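Local atomic coordinates of ethyl acetate hydrolase (Pseudomonas veronii, PDB entry 5E4Y), a protein that hydrolyses ethyl acetate to ethanol and acetate, an esterase step in the breakdown of short-chain methyl ketones such as 2-butanone. Residues 14-19 against 259-264; 297-302 against 318-323; 301-306 against 327-332. All coordinates share one frame; numbering follows the deposited sequence.

Interaction 1 of 3, residues 14-19 against 259-264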
loop_
_atom_site.group_PDB
_atom_site.type_symbol
_atom_site.label_atom_id
_atom_site.label_comp_id
_atom_site.label_asym_id
_atom_site.label_seq_id
_atom_site.Cartn_x
_atom_site.Cartn_y
_atom_site.Cartn_z
ATOM N N ASN A 14 -14.322 -18.841 19.416
ATOM C CA ASN A 14 -14.682 -19.737 20.508
ATOM C C ASN A 14 -13.913 -21.051 20.443
ATOM O O ASN A 14 -13.785 -21.759 21.443
ATOM C CB ASN A 14 -16.186 -20.017 20.495
ATOM C CG ASN A 14 -17.015 -18.754 20.626
ATOM O OD1 ASN A 14 -16.553 -17.749 21.168
ATOM N ND2 ASN A 14 -18.246 -18.800 20.132
ATOM N N SER A 15 -13.400 -21.371 19.259
ATOM C CA SER A 15 -12.674 -22.616 19.050
ATOM C C SER A 15 -11.211 -22.359 18.706
ATOM O O SER A 15 -10.360 -23.229 18.889
ATOM C CB SER A 15 -13.334 -23.439 17.941
ATOM O OG SER A 15 -12.657 -24.669 17.746
ATOM N N TYR A 16 -10.922 -21.161 18.209
ATOM C CA TYR A 16 -9.564 -20.814 17.807
ATOM C C TYR A 16 -8.740 -20.264 18.970
ATOM O O TYR A 16 -7.565 -20.600 19.115
ATOM C CB TYR A 16 -9.597 -19.801 16.660
ATOM C CG TYR A 16 -8.242 -19.249 16.280
ATOM C CD1 TYR A 16 -7.313 -20.037 15.612
ATOM C CD2 TYR A 16 -7.895 -17.939 16.579
ATOM C CE1 TYR A 16 -6.074 -19.537 15.260
ATOM C CE2 TYR A 16 -6.658 -17.430 16.231
ATOM C CZ TYR A 16 -5.752 -18.232 15.572
ATOM O OH TYR A 16 -4.520 -17.727 15.223
ATOM N N TYR A 17 -9.357 -19.426 19.798
ATOM C CA TYR A 17 -8.659 -18.813 20.926
ATOM C C TYR A 17 -8.639 -19.726 22.149
ATOM O O TYR A 17 -9.098 -19.342 23.225
ATOM C CB TYR A 17 -9.303 -17.474 21.293
ATOM C CG TYR A 17 -9.258 -16.444 20.187
ATOM C CD1 TYR A 17 -8.072 -15.797 19.864
ATOM C CD2 TYR A 17 -10.402 -16.112 19.474
ATOM C CE1 TYR A 17 -8.026 -14.854 18.856
ATOM C CE2 TYR A 17 -10.365 -15.169 18.465
ATOM C CZ TYR A 17 -9.174 -14.542 18.160
ATOM O OH TYR A 17 -9.132 -13.601 17.156
ATOM N N THR A 18 -8.105 -20.931 21.983
ATOM C CA THR A 18 -8.057 -21.898 23.074
ATOM C C THR A 18 -6.623 -22.287 23.419
ATOM O O THR A 18 -5.671 -21.762 22.842
ATOM C CB THR A 18 -8.853 -23.168 22.729
ATOM O OG1 THR A 18 -8.322 -23.757 21.537
ATOM C CG2 THR A 18 -10.321 -22.834 22.514
ATOM N N GLU A 19 -6.475 -23.210 24.364
ATOM C CA GLU A 19 -5.157 -23.643 24.816
ATOM C C GLU A 19 -4.607 -24.763 23.939
ATOM O O GLU A 19 -3.444 -25.148 24.066
ATOM C CB GLU A 19 -5.218 -24.106 26.273
ATOM C CG GLU A 19 -5.549 -23.003 27.259
ATOM C CD GLU A 19 -4.324 -22.497 27.991
ATOM O OE1 GLU A 19 -3.208 -22.961 27.677
ATOM O OE2 GLU A 19 -4.478 -21.630 28.877
ATOM N N ALA A 259 -8.782 -16.155 8.766
ATOM C CA ALA A 259 -10.102 -16.786 8.702
ATOM C C ALA A 259 -10.727 -17.148 10.062
ATOM O O ALA A 259 -11.890 -16.825 10.301
ATOM C CB ALA A 259 -10.039 -18.031 7.814
ATOM N N PRO A 260 -9.974 -17.813 10.960
ATOM C CA PRO A 260 -10.660 -18.217 12.192
ATOM C C PRO A 260 -10.617 -17.169 13.305
ATOM O O PRO A 260 -10.877 -17.505 14.460
ATOM C CB PRO A 260 -9.888 -19.466 12.610
ATOM C CG PRO A 260 -8.494 -19.172 12.177
ATOM C CD PRO A 260 -8.599 -18.351 10.910
ATOM N N MET A 261 -10.300 -15.923 12.966
ATOM C CA MET A 261 -10.148 -14.883 13.979
ATOM C C MET A 261 -11.419 -14.059 14.164
ATOM O O MET A 261 -12.289 -14.034 13.294
ATOM C CB MET A 261 -8.975 -13.967 13.625
ATOM C CG MET A 261 -7.628 -14.669 13.653
ATOM S SD MET A 261 -6.231 -13.547 13.475
ATOM C CE MET A 261 -4.866 -14.703 13.557
ATOM N N ASP A 262 -11.512 -13.385 15.306
ATOM C CA ASP A 262 -12.694 -12.605 15.654
ATOM C C ASP A 262 -12.562 -11.157 15.188
ATOM O O ASP A 262 -11.622 -10.463 15.573
ATOM C CB ASP A 262 -12.934 -12.653 17.165
ATOM C CG ASP A 262 -14.256 -12.027 17.566
ATOM O OD1 ASP A 262 -15.269 -12.282 16.882
ATOM O OD2 ASP A 262 -14.282 -11.277 18.566
ATOM N N PRO A 263 -13.508 -10.704 14.350
ATOM C CA PRO A 263 -13.564 -9.338 13.814
ATOM C C PRO A 263 -13.492 -8.255 14.889
ATOM O O PRO A 263 -12.767 -7.274 14.718
ATOM C CB PRO A 263 -14.919 -9.302 13.107
ATOM C CG PRO A 263 -15.143 -10.705 12.679
ATOM C CD PRO A 263 -14.559 -11.560 13.771
ATOM N N ASN A 264 -14.236 -8.432 15.976
ATOM C CA ASN A 264 -14.259 -7.453 17.059
ATOM C C ASN A 264 -12.896 -7.276 17.721
ATOM O O ASN A 264 -12.490 -6.155 18.028
ATOM C CB ASN A 264 -15.301 -7.848 18.106
ATOM C CG ASN A 264 -16.723 -7.640 17.621
ATOM O OD1 ASN A 264 -16.988 -6.766 16.795
ATOM N ND2 ASN A 264 -17.648 -8.443 18.135
#
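Tyr16 lies across Pro260 and Met261, while Tyr17 beside it reaches to the backbone of Asp262. Followed outward, the Tyr16 side chain first places CB 3.4 Å from Pro260 O. With CG anti to the backbone N (chi1 173°), the ring then swings over the proline: CD1 and CE1 are the ring atoms closest to Pro260 CG, which stands over one face, toward the rim, in a CH-pi contact 4.1 Å from the centroid of the Tyr16 ring. CE2 meets Met261 CG at 3.9 Å, and the terminal OH is 3.5 Å from Met261 CE, the far end of an extended thioether chain. Tyr16 also packs edge-to-face with His22. The polar link belongs to Tyr17, whose OH accepts a nearly straight hydrogen bond from Asp262 N (3.0 Å, 175°) at the edge of the ring and in its plane. Tyr16 CD2 in turn covers the centre of one Tyr17 face. Replacing Tyr16 by an alanine would probably leave Pro260 CG without its aromatic face and the Met261 methyl freer to turn. The cluster lies away from the inferred active-site residues. Asp262 is the N-cap residue of helix 263-274, so the contact lays the N-terminal loop, just before helix 19-22, against the short link between helices 246-258 and 263-274.

Interaction 2 of 3, residues 297-302 against 318-323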
loop_
_atom_site.group_PDB
_atom_site.type_symbol
_atom_site.label_atom_id
_atom_site.label_comp_id
_atom_site.label_asym_id
_atom_site.label_seq_id
_atom_site.Cartn_x
_atom_site.Cartn_y
_atom_site.Cartn_z
ATOM N N THR A 297 18.729 1.352 24.190
ATOM C CA THR A 297 17.724 1.030 23.188
ATOM C C THR A 297 18.321 0.748 21.815
ATOM O O THR A 297 19.126 1.524 21.301
ATOM C CB THR A 297 16.694 2.169 23.057
ATOM O OG1 THR A 297 16.112 2.437 24.340
ATOM C CG2 THR A 297 15.596 1.792 22.074
ATOM N N TYR A 298 17.921 -0.376 21.229
ATOM C CA TYR A 298 18.267 -0.694 19.852
ATOM C C TYR A 298 17.042 -0.547 18.960
ATOM O O TYR A 298 16.110 -1.345 19.039
ATOM C CB TYR A 298 18.830 -2.113 19.736
ATOM C CG TYR A 298 20.277 -2.256 20.155
ATOM C CD1 TYR A 298 20.997 -1.167 20.628
ATOM C CD2 TYR A 298 20.927 -3.479 20.063
ATOM C CE1 TYR A 298 22.320 -1.295 21.008
ATOM C CE2 TYR A 298 22.249 -3.619 20.437
ATOM C CZ TYR A 298 22.941 -2.524 20.909
ATOM O OH TYR A 298 24.259 -2.660 21.284
ATOM N N VAL A 299 17.044 0.482 18.119
ATOM C CA VAL A 299 15.972 0.678 17.151
ATOM C C VAL A 299 16.249 -0.150 15.902
ATOM O O VAL A 299 17.175 0.144 15.146
ATOM C CB VAL A 299 15.815 2.159 16.767
ATOM C CG1 VAL A 299 14.731 2.322 15.714
ATOM C CG2 VAL A 299 15.500 2.996 17.998
ATOM N N MET A 300 15.446 -1.189 15.691
ATOM C CA MET A 300 15.694 -2.138 14.610
ATOM C C MET A 300 14.517 -2.274 13.648
ATOM O O MET A 300 13.708 -3.190 13.782
ATOM C CB MET A 300 16.034 -3.512 15.188
ATOM C CG MET A 300 17.081 -3.484 16.285
ATOM S SD MET A 300 17.623 -5.138 16.744
ATOM C CE MET A 300 17.222 -5.157 18.489
ATOM N N PRO A 301 14.425 -1.368 12.664
ATOM C CA PRO A 301 13.392 -1.472 11.629
ATOM C C PRO A 301 13.767 -2.480 10.546
ATOM O O PRO A 301 14.942 -2.810 10.396
ATOM C CB PRO A 301 13.333 -0.056 11.056
ATOM C CG PRO A 301 14.718 0.457 11.229
ATOM C CD PRO A 301 15.235 -0.146 12.512
ATOM N N ILE A 302 12.775 -2.965 9.805
ATOM C CA ILE A 302 13.031 -3.869 8.690
ATOM C C ILE A 302 13.210 -3.059 7.407
ATOM O O ILE A 302 12.464 -2.113 7.153
ATOM C CB ILE A 302 11.896 -4.896 8.524
ATOM C CG1 ILE A 302 11.657 -5.632 9.844
ATOM C CG2 ILE A 302 12.223 -5.885 7.417
ATOM C CD1 ILE A 302 10.534 -6.645 9.792
ATOM N N LYS A 318 17.108 9.323 16.618
ATOM C CA LYS A 318 17.997 10.462 16.823
ATOM C C LYS A 318 17.549 11.325 17.997
ATOM O O LYS A 318 18.203 12.310 18.339
ATOM C CB LYS A 318 18.087 11.311 15.552
ATOM C CG LYS A 318 18.845 10.643 14.414
ATOM C CD LYS A 318 19.219 11.642 13.331
ATOM C CE LYS A 318 17.989 12.251 12.681
ATOM N NZ LYS A 318 18.348 13.151 11.550
ATOM N N MET A 319 16.433 10.949 18.611
ATOM C CA MET A 319 15.908 11.673 19.759
ATOM C C MET A 319 16.146 10.885 21.043
ATOM O O MET A 319 15.986 11.408 22.146
ATOM C CB MET A 319 14.416 11.954 19.577
ATOM C CG MET A 319 14.096 12.818 18.369
ATOM S SD MET A 319 12.332 13.153 18.197
ATOM C CE MET A 319 12.316 14.122 16.690
ATOM N N ILE A 320 16.531 9.622 20.891
ATOM C CA ILE A 320 16.764 8.748 22.034
ATOM C C ILE A 320 18.240 8.748 22.419
ATOM O O ILE A 320 19.091 8.346 21.626
ATOM C CB ILE A 320 16.314 7.305 21.742
ATOM C CG1 ILE A 320 14.857 7.284 21.276
ATOM C CG2 ILE A 320 16.509 6.427 22.971
ATOM C CD1 ILE A 320 14.357 5.912 20.882
ATOM N N PRO A 321 18.545 9.206 23.643
ATOM C CA PRO A 321 19.921 9.283 24.150
ATOM C C PRO A 321 20.597 7.918 24.256
ATOM O O PRO A 321 19.982 6.969 24.748
ATOM C CB PRO A 321 19.748 9.903 25.543
ATOM C CG PRO A 321 18.417 10.574 25.510
ATOM C CD PRO A 321 17.571 9.732 24.614
ATOM N N ASN A 322 21.844 7.835 23.798
ATOM C CA ASN A 322 22.649 6.618 23.900
ATOM C C ASN A 322 21.984 5.395 23.273
ATOM O O ASN A 322 22.063 4.292 23.811
ATOM C CB ASN A 322 22.991 6.331 25.365
ATOM C CG ASN A 322 23.791 7.450 26.009
ATOM O OD1 ASN A 322 24.630 8.080 25.364
ATOM N ND2 ASN A 322 23.535 7.701 27.288
ATOM N N SER A 323 21.329 5.599 22.135
ATOM C CA SER A 323 20.696 4.506 21.406
ATOM C C SER A 323 21.463 4.207 20.121
ATOM O O SER A 323 22.355 4.960 19.735
ATOM C CB SER A 323 19.237 4.840 21.085
ATOM O OG SER A 323 19.149 5.917 20.171
#
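The contact of Thr297 and Val299 with Ile320 and Ser323 is a mainly apolar meeting, without a hydrogen bond between the two segments, at the beginning of strand 296-300. It sits inside a beta-alpha-beta crossover of the alpha/beta hydrolase fold: the chain leaves this strand, passes through helix 310-317, and turns at 320-323 to enter the edge strand 324-325, parallel to the first. Closest of the pairs is Thr297 O with Ser323 CB, at 3.3 Å; the two CB atoms of Thr297 and Ser323 are 4.2 Å apart. At the first position of the turn, Ile320 approaches the strand with both branches. Its CG2 approaches Thr297 OG1 at 4.2 Å, and CG1, running on in extended form (chi2 176°), brings CD1 to 4.3 Å from Val299 CG2. Leu290 and Ile293 pack on Ile320 as well, and Cys313 and Gln317 touch Val299, so the pair is packed from helices 310-317 and 286-290 and the loop at Ile293. The segment 320-323 is a type II turn with Pro321 and Asn322 at its corners. Ser323 OG, held between its own backbone N and carbonyl carbon (chi1 66°), lies 2.8 Å from Ile320 O, but Gln317 OE1 also competes for its proton. Since the touching atoms are mostly methyl and methylene groups, this contact carries little directional force; register is set next door, where the backbones of Thr297 and Val299 bond to that of Glu324.

Interaction 3 of 3, residues 301-306 against 327-332; sequences PISHDQ and PLRSID
Ser303 and Leu328 meet in the tightly bonded part of the contact, the N of Ser303 donating to Leu328 O (2.8 Å). Leu328 N donates to Pro301 O (2.7 Å, 165°), so that Ile302 and Leu328 form a single parallel bridge. Ser303 OG takes up the next rung toward the 327-332 loop: set between the backbone N and the carbonyl carbon (chi1 64°), it accepts from Ser330 N at 3.0 Å. The same oxygen is 2.7 Å from His304 ND1, a hydrogen bond in the plane of the imidazole and at its edge, which helps fix the ring's rotation. Alongside, Pro301 CG rests on Pro327 CB at 3.9 Å. These loops follow neighbouring parallel strands of the alpha/beta hydrolase sheet, and the first carries Asp305, the inferred catalytic acid, whose OD2 bonds to His334 ND1. Packing is looser toward the outside. There the His304 ring is met over one face by Ile331, with CA 4.0 Å from the ring centroid and CG2 3.7 Å from His304 NE2. Gln306 NE2 bonds to His304 O from above the carbonyl plane, and Gln306 packs against Gln306 of the second subunit. Arg329, exposed, turns its CB away from the first loop.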
loop_
_atom_site.group_PDB
_atom_site.type_symbol
_atom_site.label_atom_id
_atom_site.label_comp_id
_atom_site.label_asym_id
_atom_site.label_seq_id
_atom_site.Cartn_x
_atom_site.Cartn_y
_atom_site.Cartn_z
ATOM N N PRO A 301 14.425 -1.368 12.664
ATOM C CA PRO A 301 13.392 -1.472 11.629
ATOM C C PRO A 301 13.767 -2.480 10.546
ATOM O O PRO A 301 14.942 -2.810 10.396
ATOM C CB PRO A 301 13.333 -0.056 11.056
ATOM C CG PRO A 301 14.718 0.457 11.229
ATOM C CD PRO A 301 15.235 -0.146 12.512
ATOM N N ILE A 302 12.775 -2.965 9.805
ATOM C CA ILE A 302 13.031 -3.869 8.690
ATOM C C ILE A 302 13.210 -3.059 7.407
ATOM O O ILE A 302 12.464 -2.113 7.153
ATOM C CB ILE A 302 11.896 -4.896 8.524
ATOM C CG1 ILE A 302 11.657 -5.632 9.844
ATOM C CG2 ILE A 302 12.223 -5.885 7.417
ATOM C CD1 ILE A 302 10.534 -6.645 9.792
ATOM N N SER A 303 14.208 -3.434 6.610
ATOM C CA SER A 303 14.624 -2.650 5.448
ATOM C C SER A 303 13.511 -2.391 4.434
ATOM O O SER A 303 13.435 -1.307 3.857
ATOM C CB SER A 303 15.793 -3.343 4.746
ATOM O OG SER A 303 15.401 -4.601 4.227
ATOM N N HIS A 304 12.652 -3.380 4.217
ATOM C CA HIS A 304 11.608 -3.267 3.202
ATOM C C HIS A 304 10.200 -3.170 3.791
ATOM O O HIS A 304 9.231 -3.599 3.165
ATOM C CB HIS A 304 11.680 -4.451 2.234
ATOM C CG HIS A 304 12.893 -4.442 1.357
ATOM N ND1 HIS A 304 14.176 -4.399 1.860
ATOM C CD2 HIS A 304 13.019 -4.470 0.010
ATOM C CE1 HIS A 304 15.039 -4.401 0.859
ATOM N NE2 HIS A 304 14.363 -4.444 -0.274
ATOM N N ASP A 305 10.088 -2.609 4.991
ATOM C CA ASP A 305 8.782 -2.388 5.605
ATOM C C ASP A 305 8.067 -1.240 4.895
ATOM O O ASP A 305 8.667 -0.198 4.628
ATOM C CB ASP A 305 8.925 -2.097 7.100
ATOM C CG ASP A 305 7.636 -2.334 7.869
ATOM O OD1 ASP A 305 6.552 -1.996 7.348
ATOM O OD2 ASP A 305 7.708 -2.867 8.997
ATOM N N GLN A 306 6.784 -1.431 4.599
ATOM C CA GLN A 306 6.036 -0.483 3.776
ATOM C C GLN A 306 5.393 0.654 4.571
ATOM O O GLN A 306 5.222 1.755 4.047
ATOM C CB GLN A 306 4.954 -1.218 2.980
ATOM C CG GLN A 306 5.476 -2.334 2.087
ATOM C CD GLN A 306 6.502 -1.848 1.080
ATOM O OE1 GLN A 306 6.217 -0.979 0.256
ATOM N NE2 GLN A 306 7.702 -2.413 1.139
ATOM N N PRO A 327 19.116 -1.488 11.781
ATOM C CA PRO A 327 18.029 -2.035 10.961
ATOM C C PRO A 327 18.301 -3.456 10.478
ATOM O O PRO A 327 19.456 -3.861 10.349
ATOM C CB PRO A 327 17.962 -1.062 9.781
ATOM C CG PRO A 327 19.345 -0.533 9.663
ATOM C CD PRO A 327 19.864 -0.434 11.070
ATOM N N LEU A 328 17.232 -4.202 10.216
ATOM C CA LEU A 328 17.345 -5.570 9.727
ATOM C C LEU A 328 17.129 -5.616 8.220
ATOM O O LEU A 328 16.198 -5.000 7.700
ATOM C CB LEU A 328 16.334 -6.477 10.432
ATOM C CG LEU A 328 16.316 -6.433 11.961
ATOM C CD1 LEU A 328 15.216 -7.325 12.512
ATOM C CD2 LEU A 328 17.666 -6.839 12.526
ATOM N N ARG A 329 17.985 -6.355 7.521
ATOM C CA ARG A 329 17.882 -6.464 6.071
ATOM C C ARG A 329 17.093 -7.702 5.661
ATOM O O ARG A 329 17.509 -8.832 5.920
ATOM C CB ARG A 329 19.273 -6.493 5.436
ATOM C CG ARG A 329 19.261 -6.677 3.926
ATOM C CD ARG A 329 20.661 -6.588 3.340
ATOM N NE ARG A 329 21.231 -5.250 3.473
ATOM C CZ ARG A 329 21.054 -4.274 2.589
ATOM N NH1 ARG A 329 20.322 -4.483 1.502
ATOM N NH2 ARG A 329 21.610 -3.086 2.789
ATOM N N SER A 330 15.953 -7.471 5.018
ATOM C CA SER A 330 15.098 -8.544 4.526
ATOM C C SER A 330 14.071 -7.991 3.543
ATOM O O SER A 330 13.430 -6.975 3.812
ATOM C CB SER A 330 14.394 -9.254 5.685
ATOM O OG SER A 330 13.541 -10.280 5.212
ATOM N N ILE A 331 13.917 -8.659 2.405
ATOM C CA ILE A 331 12.966 -8.220 1.388
ATOM C C ILE A 331 11.553 -8.705 1.698
ATOM O O ILE A 331 10.607 -8.382 0.979
ATOM C CB ILE A 331 13.369 -8.710 -0.017
ATOM C CG1 ILE A 331 13.358 -10.238 -0.077
ATOM C CG2 ILE A 331 14.735 -8.162 -0.403
ATOM C CD1 ILE A 331 13.665 -10.793 -1.448
ATOM N N ASP A 332 11.414 -9.478 2.770
ATOM C CA ASP A 332 10.114 -10.004 3.174
ATOM C C ASP A 332 9.228 -8.932 3.807
ATOM O O ASP A 332 8.045 -9.161 4.053
ATOM C CB ASP A 332 10.292 -11.171 4.146
ATOM C CG ASP A 332 10.885 -12.396 3.480
ATOM O OD1 ASP A 332 11.576 -12.239 2.452
ATOM O OD2 ASP A 332 10.658 -13.517 3.984
#

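Overall arrangement
From the N terminus, interaction 1 closes first: it brings the opening loop back to residues 259-264, enclosing most of the chain, including the inferred nucleophile Ser151 and much of the central sheet. Both other contacts come after it; they start from the same stretch and share Pro301 and Ile302, interaction 2 closing at 318-323 and interaction 3 further on at 327-332. Together they tie strand 296-300 and the loop after it to the two loops flanking strand 324-325, with helix 310-317 in the connection, and their centres are about 15 Å apart. Interactions 1 and 2 lie on opposite sides of the chain's centre, about 35 Å apart between centres.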